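Local coordinates for Amuc_1102 (Akkermansia muciniphila, PDB 7DSZ), which is of unknown function but adopts an immunoglobulin-like fold related to archaeal type IV pilus proteins, consistent with a pilus-associated role, at residues C[15-20]-C[141-146]; C[19-24]-C[72-77]; C[112-117]-C[191-196]; C[148-153]-C[160-165]. All coordinates share one frame; numbering follows the deposited sequence.

Interaction 1 (C[15-20]-C[141-146]); sequences PRMQVR and VEYNGK
The Y143 ring is covered on both faces: CG2 of V19 sits over the centre of one, and CG of N144 lies 3.8 Å above the other, nearer the rim. V19 CG2 is 3.8 Å from the ring centroid and 6° off the normal, a well-centred CH-pi contact. With CG anti to the backbone N (chi1 175°), Y143 extends across the valine at about a right angle and carries its hydroxyl to M17, whose CE is 3.4 Å from Y143 OH. At the ring edge, in plane, water 1 accepts from Y143 OH at 2.7 Å and donates to M17 O, tying the tyrosine to the backbone before strand 18-32. A leucine here would probably leave water 1 without its phenol partner and V19 CG2 without the flat ring face it packs on. At the solvent-exposed side, R20 NH2 and K146 NZ, like charges 4.3 Å apart, flank water 2, which accepts from K146 NZ and R20 NH1 and donates to Q18 OE1. The chain reverses through a type I' turn, Y143 to K146, closed by K146 N to Y143 O. This is the beta hairpin of strands 134-143 and 146-152, packed face-on against another sheet, as in an immunoglobulin-like sandwich.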
loop_
_atom_site.group_PDB
_atom_site.type_symbol
_atom_site.label_atom_id
_atom_site.label_comp_id
_atom_site.label_asym_id
_atom_site.label_seq_id
_atom_site.Cartn_x
_atom_site.Cartn_y
_atom_site.Cartn_z
ATOM N N PRO C 15 1.199 25.937 18.618
ATOM C CA PRO C 15 1.747 26.363 17.321
ATOM C C PRO C 15 3.018 27.179 17.447
ATOM O O PRO C 15 3.723 27.352 16.444
ATOM C CB PRO C 15 0.609 27.196 16.717
ATOM C CG PRO C 15 -0.118 27.723 17.907
ATOM C CD PRO C 15 -0.056 26.637 18.940
ATOM N N ARG C 16 3.328 27.684 18.636
ATOM C CA ARG C 16 4.593 28.359 18.871
ATOM C C ARG C 16 5.722 27.396 19.217
ATOM O O ARG C 16 6.882 27.820 19.260
ATOM C CB ARG C 16 4.441 29.394 19.994
ATOM C CG ARG C 16 3.383 30.478 19.745
ATOM C CD ARG C 16 3.961 31.716 19.058
ATOM N NE ARG C 16 4.190 31.506 17.628
ATOM C CZ ARG C 16 4.773 32.389 16.821
ATOM N NH1 ARG C 16 5.197 33.553 17.301
ATOM N NH2 ARG C 16 4.938 32.107 15.532
ATOM N N MET C 17 5.423 26.117 19.458
ATOM C CA MET C 17 6.483 25.167 19.788
ATOM C C MET C 17 7.478 25.052 18.639
ATOM O O MET C 17 7.104 25.037 17.462
ATOM C CB MET C 17 5.888 23.789 20.114
ATOM C CG MET C 17 6.927 22.713 20.442
ATOM S SD MET C 17 6.162 21.082 20.724
ATOM C CE MET C 17 5.218 20.942 19.214
ATOM N N GLN C 18 8.760 25.013 18.983
ATOM C CA GLN C 18 9.820 24.806 18.018
ATOM C C GLN C 18 10.520 23.501 18.348
ATOM O O GLN C 18 10.487 23.019 19.481
ATOM C CB GLN C 18 10.820 25.970 18.005
ATOM C CG GLN C 18 10.153 27.322 17.814
ATOM C CD GLN C 18 11.162 28.456 17.752
ATOM O OE1 GLN C 18 11.906 28.591 16.786
ATOM N NE2 GLN C 18 11.203 29.257 18.795
ATOM N N VAL C 19 11.178 22.944 17.347
ATOM C CA VAL C 19 11.710 21.594 17.406
ATOM C C VAL C 19 13.146 21.615 16.908
ATOM O O VAL C 19 13.463 22.316 15.939
ATOM C CB VAL C 19 10.819 20.653 16.557
ATOM C CG1 VAL C 19 11.512 19.364 16.248
ATOM C CG2 VAL C 19 9.485 20.416 17.270
ATOM N N ARG C 20 14.009 20.852 17.569
ATOM C CA ARG C 20 15.377 20.632 17.130
ATOM C C ARG C 20 15.640 19.142 16.980
ATOM O O ARG C 20 15.263 18.339 17.843
ATOM C CB ARG C 20 16.378 21.234 18.109
ATOM C CG ARG C 20 16.291 22.755 18.157
ATOM C CD ARG C 20 16.732 23.359 16.828
ATOM N NE ARG C 20 16.608 24.816 16.796
ATOM C CZ ARG C 20 15.560 25.478 16.313
ATOM N NH1 ARG C 20 14.513 24.835 15.804
ATOM N NH2 ARG C 20 15.562 26.804 16.330
ATOM N N VAL C 141 15.649 17.527 7.241
ATOM C CA VAL C 141 14.484 17.314 8.100
ATOM C C VAL C 141 13.730 18.626 8.235
ATOM O O VAL C 141 14.327 19.656 8.573
ATOM C CB VAL C 141 14.885 16.794 9.494
ATOM C CG1 VAL C 141 13.623 16.506 10.322
ATOM C CG2 VAL C 141 15.755 15.545 9.370
ATOM N N GLU C 142 12.421 18.587 8.000
ATOM C CA GLU C 142 11.570 19.756 8.160
ATOM C C GLU C 142 10.535 19.520 9.253
ATOM O O GLU C 142 10.017 18.404 9.415
ATOM C CB GLU C 142 10.864 20.119 6.846
ATOM C CG GLU C 142 11.823 20.534 5.744
ATOM C CD GLU C 142 11.121 20.896 4.440
ATOM O OE1 GLU C 142 9.879 20.830 4.387
ATOM O OE2 GLU C 142 11.821 21.239 3.464
ATOM N N TYR C 143 10.250 20.576 10.011
ATOM C CA TYR C 143 9.141 20.594 10.953
ATOM C C TYR C 143 8.251 21.776 10.602
ATOM O O TYR C 143 8.729 22.913 10.526
ATOM C CB TYR C 143 9.622 20.698 12.407
ATOM C CG TYR C 143 8.449 20.834 13.349
ATOM C CD1 TYR C 143 7.613 19.754 13.594
ATOM C CD2 TYR C 143 8.141 22.052 13.949
ATOM C CE1 TYR C 143 6.525 19.865 14.426
ATOM C CE2 TYR C 143 7.040 22.175 14.790
ATOM C CZ TYR C 143 6.238 21.074 15.021
ATOM O OH TYR C 143 5.134 21.156 15.847
ATOM N N ASN C 144 6.964 21.505 10.383
ATOM C CA ASN C 144 6.012 22.529 9.939
ATOM C C ASN C 144 6.552 23.331 8.755
ATOM O O ASN C 144 6.454 24.559 8.709
ATOM C CB ASN C 144 5.629 23.456 11.093
ATOM C CG ASN C 144 4.564 22.855 11.992
ATOM O OD1 ASN C 144 3.803 21.976 11.577
ATOM N ND2 ASN C 144 4.492 23.339 13.231
ATOM N N GLY C 145 7.144 22.635 7.791
ATOM C CA GLY C 145 7.587 23.285 6.573
ATOM C C GLY C 145 8.867 24.082 6.673
ATOM O O GLY C 145 9.215 24.774 5.712
ATOM N N LYS C 146 9.581 24.004 7.791
ATOM C CA LYS C 146 10.845 24.696 7.988
ATOM C C LYS C 146 11.962 23.687 8.219
ATOM O O LYS C 146 11.826 22.787 9.051
ATOM C CB LYS C 146 10.770 25.646 9.189
ATOM C CG LYS C 146 12.126 26.215 9.569
ATOM C CD LYS C 146 12.169 26.787 10.987
ATOM C CE LYS C 146 13.530 27.424 11.252
ATOM N NZ LYS C 146 13.658 27.957 12.640
HETATM O O HOH W 1 4.548 23.724 16.518
HETATM O O HOH W 2 12.479 26.792 14.656
#

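Interaction 2 (C[19-24]-C[72-77]); sequences VRVSLE and DALTFK
L74 reaches from strand 70-83 toward V21 of strand 18-32, and its side chain can be followed outward. CB leaves the backbone toward the opposing strand, and CG lies anti to the carbonyl carbon (chi1 -76°), which carries the fork out toward the valines. CB and CG themselves stay clear of strand 18-32; the fork does the touching. CD1 meets CG2 of V21 at 3.9 Å, the two side chains approaching tip to tip, while CD2 lies loosely between V21 and V19, 4.3 Å from V19 CG1. Y143, V60 and V103 pack around the leucine as well.

Further along, L23 and F76 slide past each other in opposite directions. L23 CD2 lies 4.0 Å from F76 CE2, oblique to the ring. F76 has its own aromatic company: Y100 meets it edge-to-face, and F58 meets it with the planes inclined at about 50°. A149 and Y151 of strand 146-152 touch L23 from another side.

Every contact between the two segments is apolar. The axes of 19-23 and 73-77 pass 10.6 Å apart, with an angle of 46° between their directions, too far for backbone pairing; each strand instead bonds to neighbours in its own sheet, R20 to E61 and L74 to Y100, for example. Two sheets that meet through aliphatic and aromatic side chains form the core of a beta sandwich, here the hydrophobic interior of the immunoglobulin-like domain.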
loop_
_atom_site.group_PDB
_atom_site.type_symbol
_atom_site.label_atom_id
_atom_site.label_comp_id
_atom_site.label_asym_id
_atom_site.label_seq_id
_atom_site.Cartn_x
_atom_site.Cartn_y
_atom_site.Cartn_z
ATOM N N VAL C 19 11.178 22.944 17.347
ATOM C CA VAL C 19 11.710 21.594 17.406
ATOM C C VAL C 19 13.146 21.615 16.908
ATOM O O VAL C 19 13.463 22.316 15.939
ATOM C CB VAL C 19 10.819 20.653 16.557
ATOM C CG1 VAL C 19 11.512 19.364 16.248
ATOM C CG2 VAL C 19 9.485 20.416 17.270
ATOM N N ARG C 20 14.009 20.852 17.569
ATOM C CA ARG C 20 15.377 20.632 17.130
ATOM C C ARG C 20 15.640 19.142 16.980
ATOM O O ARG C 20 15.263 18.339 17.843
ATOM C CB ARG C 20 16.378 21.234 18.109
ATOM C CG ARG C 20 16.291 22.755 18.157
ATOM C CD ARG C 20 16.732 23.359 16.828
ATOM N NE ARG C 20 16.608 24.816 16.796
ATOM C CZ ARG C 20 15.560 25.478 16.313
ATOM N NH1 ARG C 20 14.513 24.835 15.804
ATOM N NH2 ARG C 20 15.562 26.804 16.330
ATOM N N VAL C 21 16.296 18.785 15.884
ATOM C CA VAL C 21 16.562 17.395 15.536
ATOM C C VAL C 21 18.070 17.196 15.471
ATOM O O VAL C 21 18.768 17.895 14.726
ATOM C CB VAL C 21 15.901 17.020 14.199
ATOM C CG1 VAL C 21 16.253 15.596 13.823
ATOM C CG2 VAL C 21 14.388 17.180 14.311
ATOM N N SER C 22 18.579 16.269 16.270
ATOM C CA SER C 22 19.987 15.903 16.246
ATOM C C SER C 22 20.144 14.685 15.343
ATOM O O SER C 22 19.705 13.590 15.695
ATOM C CB SER C 22 20.498 15.602 17.651
ATOM O OG SER C 22 21.851 15.190 17.603
ATOM N N LEU C 23 20.764 14.877 14.179
ATOM C CA LEU C 23 21.019 13.786 13.238
ATOM C C LEU C 23 22.401 13.191 13.447
ATOM O O LEU C 23 23.355 13.903 13.758
ATOM C CB LEU C 23 20.920 14.280 11.792
ATOM C CG LEU C 23 19.581 14.806 11.301
ATOM C CD1 LEU C 23 19.757 15.403 9.907
ATOM C CD2 LEU C 23 18.550 13.664 11.265
ATOM N N GLU C 24 22.507 11.877 13.267
ATOM C CA GLU C 24 23.811 11.262 13.103
ATOM C C GLU C 24 24.038 11.117 11.601
ATOM O O GLU C 24 23.636 11.997 10.845
ATOM C CB GLU C 24 23.895 9.936 13.865
ATOM C CG GLU C 24 23.539 10.075 15.372
ATOM C CD GLU C 24 24.413 11.090 16.112
ATOM O OE1 GLU C 24 25.611 11.215 15.772
ATOM O OE2 GLU C 24 23.899 11.767 17.038
ATOM N N ASP C 72 3.626 16.173 16.267
ATOM C CA ASP C 72 2.707 15.675 15.243
ATOM C C ASP C 72 3.431 14.929 14.133
ATOM O O ASP C 72 3.005 13.840 13.728
ATOM C CB ASP C 72 1.923 16.829 14.628
ATOM C CG ASP C 72 0.801 17.308 15.504
ATOM O OD1 ASP C 72 0.223 16.487 16.251
ATOM O OD2 ASP C 72 0.493 18.513 15.417
ATOM N N ALA C 73 4.483 15.535 13.573
ATOM C CA ALA C 73 5.111 14.996 12.366
ATOM C C ALA C 73 6.467 15.645 12.146
ATOM O O ALA C 73 6.743 16.733 12.646
ATOM C CB ALA C 73 4.247 15.214 11.120
ATOM N N LEU C 74 7.300 14.955 11.362
ATOM C CA LEU C 74 8.552 15.467 10.820
ATOM C C LEU C 74 8.653 14.949 9.402
ATOM O O LEU C 74 8.357 13.775 9.152
ATOM C CB LEU C 74 9.779 14.962 11.590
ATOM C CG LEU C 74 10.161 15.525 12.936
ATOM C CD1 LEU C 74 11.396 14.788 13.419
ATOM C CD2 LEU C 74 10.437 17.036 12.769
ATOM N N THR C 75 9.100 15.791 8.482
ATOM C CA THR C 75 9.311 15.350 7.108
ATOM C C THR C 75 10.801 15.165 6.858
ATOM O O THR C 75 11.592 16.089 7.077
ATOM C CB THR C 75 8.703 16.346 6.120
ATOM O OG1 THR C 75 7.280 16.343 6.281
ATOM C CG2 THR C 75 9.032 15.947 4.688
ATOM N N PHE C 76 11.186 13.965 6.444
ATOM C CA PHE C 76 12.565 13.660 6.084
ATOM C C PHE C 76 12.673 13.634 4.570
ATOM O O PHE C 76 11.930 12.906 3.915
ATOM C CB PHE C 76 12.992 12.300 6.643
ATOM C CG PHE C 76 13.428 12.342 8.074
ATOM C CD1 PHE C 76 12.525 12.674 9.076
ATOM C CD2 PHE C 76 14.737 12.048 8.420
ATOM C CE1 PHE C 76 12.923 12.709 10.408
ATOM C CE2 PHE C 76 15.146 12.087 9.758
ATOM C CZ PHE C 76 14.224 12.428 10.752
ATOM N N LYS C 77 13.609 14.402 4.019
ATOM C CA LYS C 77 13.880 14.378 2.585
ATOM C C LYS C 77 15.233 13.716 2.374
ATOM O O LYS C 77 16.242 14.164 2.930
ATOM C CB LYS C 77 13.846 15.790 2.002
ATOM C CG LYS C 77 12.481 16.429 2.109
ATOM C CD LYS C 77 12.488 17.885 1.626
ATOM C CE LYS C 77 11.052 18.421 1.490
ATOM N NZ LYS C 77 11.044 19.855 1.058
#

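Interaction 3 (C[112-117]-C[191-196]); sequences SVYLSP and DRYPEI
The hydroxyl of Y193 is gripped from several sides at its meeting with S112 and Y114. Water 3 donates to Y193 OH at 2.8 Å, E55 OE2 of strand 50-63 forms a hydrogen bond with it, and R192 NE adds a weak one at 3.3 Å. The same water lies 2.7 Å from Y114 OH, in the plane of that ring at its edge, and so bridges the two phenols, whose own oxygens are 3.7 Å apart. Y114 OH is also hydrogen-bonded to S112 OG at 2.8 Å, which joins S112 and Y114, two residues apart on the strand, into the network.

The two tyrosines come from opposite directions. Y193 has CG anti to the carbonyl carbon, with chi1 at -43°, and this sends the ring to the serine: S112 OG stands 3.4 Å from Y193 CE2 and CB of S112 3.6 Å from the same carbon, the hydroxyl oblique to the ring. R192, its chain extended, lies alongside with CG over the centre of one ring face. Its NE is shared with E55 in a salt bridge, so the carboxylate steadies both R192 and Y193. A phenylalanine in place of Y193 would probably leave water 3 and E55 OE2 without their hydroxyl partner and break the water bridge to Y114.

Small and buried, the contact is a water-bridged polar cluster. It joins strand 109-115 of the three-stranded sheet to the segment before the weakly bonded strand 195-196, within the immunoglobulin-like domain.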
loop_
_atom_site.group_PDB
_atom_site.type_symbol
_atom_site.label_atom_id
_atom_site.label_comp_id
_atom_site.label_asym_id
_atom_site.label_seq_id
_atom_site.Cartn_x
_atom_site.Cartn_y
_atom_site.Cartn_z
ATOM N N SER C 112 14.561 5.924 7.696
ATOM C CA SER C 112 15.163 5.043 6.702
ATOM C C SER C 112 14.505 5.221 5.336
ATOM O O SER C 112 13.387 5.733 5.218
ATOM C CB SER C 112 15.076 3.567 7.134
ATOM O OG SER C 112 13.722 3.135 7.240
ATOM N N VAL C 113 15.247 4.814 4.303
ATOM C CA VAL C 113 14.719 4.668 2.945
ATOM C C VAL C 113 15.453 3.509 2.302
ATOM O O VAL C 113 16.507 3.077 2.771
ATOM C CB VAL C 113 14.870 5.920 2.046
ATOM C CG1 VAL C 113 13.812 6.938 2.375
ATOM C CG2 VAL C 113 16.281 6.487 2.147
ATOM N N TYR C 114 14.877 2.978 1.216
ATOM C CA TYR C 114 15.336 1.706 0.673
ATOM C C TYR C 114 15.433 1.750 -0.846
ATOM O O TYR C 114 14.661 2.441 -1.511
ATOM C CB TYR C 114 14.383 0.546 1.054
ATOM C CG TYR C 114 14.149 0.465 2.558
ATOM C CD1 TYR C 114 13.332 1.387 3.202
ATOM C CD2 TYR C 114 14.774 -0.517 3.328
ATOM C CE1 TYR C 114 13.150 1.354 4.566
ATOM C CE2 TYR C 114 14.581 -0.577 4.712
ATOM C CZ TYR C 114 13.764 0.372 5.321
ATOM O OH TYR C 114 13.558 0.344 6.700
ATOM N N LEU C 115 16.349 0.946 -1.386
ATOM C CA LEU C 115 16.351 0.602 -2.804
ATOM C C LEU C 115 16.162 -0.904 -2.953
ATOM O O LEU C 115 16.722 -1.692 -2.183
ATOM C CB LEU C 115 17.662 1.046 -3.486
ATOM C CG LEU C 115 17.819 2.545 -3.748
ATOM C CD1 LEU C 115 19.264 2.818 -4.234
ATOM C CD2 LEU C 115 16.759 3.113 -4.744
ATOM N N SER C 116 15.367 -1.310 -3.947
ATOM C CA SER C 116 15.073 -2.714 -4.162
ATOM C C SER C 116 16.311 -3.465 -4.653
ATOM O O SER C 116 17.273 -2.855 -5.132
ATOM C CB SER C 116 13.966 -2.862 -5.204
ATOM O OG SER C 116 14.474 -2.457 -6.473
ATOM N N PRO C 117 16.294 -4.797 -4.576
ATOM C CA PRO C 117 17.411 -5.562 -5.164
ATOM C C PRO C 117 17.612 -5.277 -6.641
ATOM O O PRO C 117 18.759 -5.207 -7.096
ATOM C CB PRO C 117 17.010 -7.018 -4.907
ATOM C CG PRO C 117 16.138 -6.951 -3.670
ATOM C CD PRO C 117 15.345 -5.671 -3.850
ATOM N N ASP C 191 9.431 -1.132 16.227
ATOM C CA ASP C 191 9.738 -0.126 17.245
ATOM C C ASP C 191 10.968 0.719 16.948
ATOM O O ASP C 191 11.255 1.644 17.721
ATOM C CB ASP C 191 9.935 -0.803 18.598
ATOM C CG ASP C 191 8.633 -1.227 19.201
ATOM O OD1 ASP C 191 7.601 -0.719 18.706
ATOM O OD2 ASP C 191 8.634 -2.048 20.141
ATOM N N ARG C 192 11.722 0.408 15.892
ATOM C CA ARG C 192 12.967 1.120 15.621
ATOM C C ARG C 192 12.732 2.494 15.001
ATOM O O ARG C 192 13.609 3.369 15.096
ATOM C CB ARG C 192 13.851 0.251 14.709
ATOM C CG ARG C 192 15.150 0.900 14.202
ATOM C CD ARG C 192 15.956 -0.131 13.404
ATOM N NE ARG C 192 17.127 0.424 12.731
ATOM C CZ ARG C 192 18.353 0.382 13.243
ATOM N NH1 ARG C 192 18.549 -0.182 14.439
ATOM N NH2 ARG C 192 19.382 0.892 12.573
ATOM N N TYR C 193 11.574 2.707 14.384
ATOM C CA TYR C 193 11.272 3.891 13.599
ATOM C C TYR C 193 9.913 4.439 14.001
ATOM O O TYR C 193 9.047 3.689 14.468
ATOM C CB TYR C 193 11.218 3.559 12.100
ATOM C CG TYR C 193 12.302 2.646 11.573
ATOM C CD1 TYR C 193 12.150 1.261 11.613
ATOM C CD2 TYR C 193 13.456 3.172 10.988
ATOM C CE1 TYR C 193 13.129 0.429 11.099
ATOM C CE2 TYR C 193 14.447 2.337 10.480
ATOM C CZ TYR C 193 14.257 0.972 10.533
ATOM O OH TYR C 193 15.201 0.100 10.045
ATOM N N PRO C 194 9.662 5.722 13.775
ATOM C CA PRO C 194 8.295 6.224 13.960
ATOM C C PRO C 194 7.359 5.689 12.882
ATOM O O PRO C 194 7.768 5.137 11.855
ATOM C CB PRO C 194 8.439 7.749 13.853
ATOM C CG PRO C 194 9.938 8.026 13.837
ATOM C CD PRO C 194 10.568 6.780 13.293
ATOM N N GLU C 195 6.066 5.875 13.142
ATOM C CA GLU C 195 5.028 5.578 12.162
ATOM C C GLU C 195 5.184 6.461 10.928
ATOM O O GLU C 195 5.534 7.638 11.031
ATOM C CB GLU C 195 3.654 5.808 12.805
ATOM C CG GLU C 195 2.457 5.577 11.895
ATOM C CD GLU C 195 1.127 5.858 12.599
ATOM O OE1 GLU C 195 1.136 6.135 13.817
ATOM O OE2 GLU C 195 0.085 5.774 11.924
ATOM N N ILE C 196 4.892 5.903 9.753
ATOM C CA ILE C 196 4.942 6.656 8.493
ATOM C C ILE C 196 3.541 7.075 8.086
ATOM O O ILE C 196 2.634 6.239 8.025
ATOM C CB ILE C 196 5.580 5.822 7.373
ATOM C CG1 ILE C 196 7.017 5.453 7.752
ATOM C CG2 ILE C 196 5.472 6.570 6.014
ATOM C CD1 ILE C 196 7.644 4.421 6.816
HETATM O O HOH W 3 14.369 -1.746 8.157
#

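Interaction 4 (C[148-153]-C[160-165]); sequences VATYSS and KWWTIQ
Both tryptophans hold CG between the backbone N and the carbonyl carbon (chi1 61° for W161, 54° for W162), and these torsions turn the two indoles toward strand 146-152. In W162 the six-membered ring leads. In T150, OG1 lies beside the backbone N (chi1 -62°), which leaves the methyl CG2 anti to that N and brings it to the indole edge, 3.7 Å from W162 CH2 and in the ring plane. S152 follows two residues on: its CB lies 3.9 Å from W162 CZ3, and its OG reaches the edge of the other indole, 3.7 Å from W161 CD1.

The indoles also meet each other, with W162 CE3 standing 3.5 Å above a face of W161, toward the rim. The turn that presents them is tied by K160 O, which accepts both from the backbone N of T163 and from T163 OG1, the latter at 2.6 Å and in the carbonyl plane.

W161 NE1 bonds to Q137 O, S153 OG to Q137 N, and S152 OG to E159 O and E154 N, while Y79 stacks on W162. Between the two segments there is no hydrogen bond and the contact is van der Waals, a methyl, a methylene and a hydroxyl against indole edges. Its chemistry implies that shape fit places the tryptophans beside the strand, whereas W161 is fixed by Q137 of adjacent strand 134-143 and S152 by E154 and E159.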
loop_
_atom_site.group_PDB
_atom_site.type_symbol
_atom_site.label_atom_id
_atom_site.label_comp_id
_atom_site.label_asym_id
_atom_site.label_seq_id
_atom_site.Cartn_x
_atom_site.Cartn_y
_atom_site.Cartn_z
ATOM N N VAL C 148 14.917 22.112 9.865
ATOM C CA VAL C 148 15.520 22.169 11.190
ATOM C C VAL C 148 16.819 21.377 11.293
ATOM O O VAL C 148 17.608 21.628 12.220
ATOM C CB VAL C 148 14.521 21.714 12.279
ATOM C CG1 VAL C 148 13.322 22.665 12.324
ATOM C CG2 VAL C 148 14.070 20.270 12.045
ATOM N N ALA C 149 17.119 20.463 10.372
ATOM C CA ALA C 149 18.376 19.734 10.475
ATOM C C ALA C 149 18.773 19.236 9.097
ATOM O O ALA C 149 17.919 18.978 8.248
ATOM C CB ALA C 149 18.291 18.558 11.467
ATOM N N THR C 150 20.082 19.117 8.889
ATOM C CA THR C 150 20.632 18.670 7.617
ATOM C C THR C 150 21.822 17.759 7.866
ATOM O O THR C 150 22.692 18.071 8.688
ATOM C CB THR C 150 21.065 19.861 6.746
ATOM O OG1 THR C 150 19.926 20.670 6.441
ATOM C CG2 THR C 150 21.688 19.372 5.451
ATOM N N TYR C 151 21.857 16.631 7.165
ATOM C CA TYR C 151 23.024 15.765 7.113
ATOM C C TYR C 151 23.524 15.739 5.673
ATOM O O TYR C 151 22.720 15.732 4.739
ATOM C CB TYR C 151 22.714 14.329 7.569
ATOM C CG TYR C 151 23.622 13.338 6.878
ATOM C CD1 TYR C 151 24.891 13.067 7.370
ATOM C CD2 TYR C 151 23.224 12.706 5.694
ATOM C CE1 TYR C 151 25.750 12.186 6.696
ATOM C CE2 TYR C 151 24.060 11.836 5.024
ATOM C CZ TYR C 151 25.319 11.583 5.515
ATOM O OH TYR C 151 26.128 10.703 4.830
ATOM N N SER C 152 24.845 15.727 5.484
ATOM C CA SER C 152 25.379 15.561 4.137
ATOM C C SER C 152 26.670 14.764 4.195
ATOM O O SER C 152 27.462 14.933 5.120
ATOM C CB SER C 152 25.648 16.904 3.448
ATOM O OG SER C 152 26.259 16.688 2.179
ATOM N N SER C 153 26.880 13.902 3.191
ATOM C CA SER C 153 28.143 13.188 3.062
ATOM C C SER C 153 29.284 14.106 2.632
ATOM O O SER C 153 30.447 13.710 2.733
ATOM C CB SER C 153 28.022 12.033 2.056
ATOM O OG SER C 153 27.775 12.524 0.746
ATOM N N LYS C 160 25.592 21.065 0.285
ATOM C CA LYS C 160 24.216 20.937 -0.189
ATOM C C LYS C 160 24.208 20.601 -1.682
ATOM O O LYS C 160 23.625 21.294 -2.516
ATOM C CB LYS C 160 23.429 22.206 0.109
ATOM C CG LYS C 160 23.241 22.499 1.589
ATOM C CD LYS C 160 22.329 23.703 1.775
ATOM C CE LYS C 160 22.267 24.149 3.234
ATOM N NZ LYS C 160 21.492 25.421 3.386
ATOM N N TRP C 161 24.862 19.479 -1.992
ATOM C CA TRP C 161 25.050 19.061 -3.377
ATOM C C TRP C 161 23.733 18.841 -4.109
ATOM O O TRP C 161 23.713 18.920 -5.341
ATOM C CB TRP C 161 25.901 17.786 -3.423
ATOM C CG TRP C 161 25.267 16.613 -2.688
ATOM C CD1 TRP C 161 25.497 16.223 -1.398
ATOM C CD2 TRP C 161 24.298 15.704 -3.217
ATOM N NE1 TRP C 161 24.726 15.119 -1.094
ATOM C CE2 TRP C 161 23.981 14.783 -2.195
ATOM C CE3 TRP C 161 23.661 15.580 -4.457
ATOM C CZ2 TRP C 161 23.046 13.746 -2.380
ATOM C CZ3 TRP C 161 22.740 14.550 -4.640
ATOM C CH2 TRP C 161 22.445 13.648 -3.606
ATOM N N TRP C 162 22.632 18.583 -3.386
ATOM C CA TRP C 162 21.338 18.379 -4.037
ATOM C C TRP C 162 20.715 19.674 -4.543
ATOM O O TRP C 162 19.661 19.625 -5.186
ATOM C CB TRP C 162 20.360 17.689 -3.071
ATOM C CG TRP C 162 20.216 18.401 -1.745
ATOM C CD1 TRP C 162 19.298 19.358 -1.416
ATOM C CD2 TRP C 162 21.017 18.193 -0.578
ATOM N NE1 TRP C 162 19.491 19.767 -0.109
ATOM C CE2 TRP C 162 20.536 19.062 0.424
ATOM C CE3 TRP C 162 22.105 17.362 -0.288
ATOM C CZ2 TRP C 162 21.101 19.121 1.698
ATOM C CZ3 TRP C 162 22.661 17.407 0.982
ATOM C CH2 TRP C 162 22.158 18.289 1.959
ATOM N N THR C 163 21.318 20.823 -4.253
ATOM C CA THR C 163 20.834 22.107 -4.743
ATOM C C THR C 163 21.629 22.584 -5.951
ATOM O O THR C 163 21.310 23.632 -6.517
ATOM C CB THR C 163 20.904 23.163 -3.630
ATOM O OG1 THR C 163 22.274 23.408 -3.299
ATOM C CG2 THR C 163 20.168 22.684 -2.374
ATOM N N ILE C 164 22.662 21.843 -6.342
ATOM C CA ILE C 164 23.460 22.173 -7.518
ATOM C C ILE C 164 22.665 21.831 -8.769
ATOM O O ILE C 164 22.253 20.682 -8.965
ATOM C CB ILE C 164 24.792 21.415 -7.500
ATOM C CG1 ILE C 164 25.660 21.891 -6.339
ATOM C CG2 ILE C 164 25.509 21.558 -8.839
ATOM C CD1 ILE C 164 26.924 21.089 -6.175
ATOM N N GLN C 165 22.443 22.828 -9.620
ATOM C CA GLN C 165 21.845 22.607 -10.932
ATOM C C GLN C 165 22.987 22.356 -11.908
ATOM O O GLN C 165 23.814 23.240 -12.150
ATOM C CB GLN C 165 21.000 23.803 -11.361
ATOM C CG GLN C 165 20.072 24.351 -10.279
ATOM C CD GLN C 165 18.779 23.561 -10.137
ATOM O OE1 GLN C 165 18.794 22.339 -9.971
ATOM N NE2 GLN C 165 17.651 24.262 -10.203
#

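Interactions 1 and 2 start from the same strand, 18-32, share V19 and R20, and have centres 8 Å apart. Their far segments are sheet neighbours: E142 OE2 makes a 2.9 Å salt bridge with K77 NZ, and V141 CG2 packs 3.5 Å from F76 CE2. Interaction 4 continues from interaction 1 through the hairpin, V148 N lying 2.8 Å from V141 O, where V148 and A149 form a classic bulge opposite V141. It also touches interaction 2, with A149 CB 3.4 Å from V21 O. Interaction 3 stands apart, its centre about 15 Å from that of interaction 2, and its segments, like D72 of interaction 2, also meet neighbouring subunits.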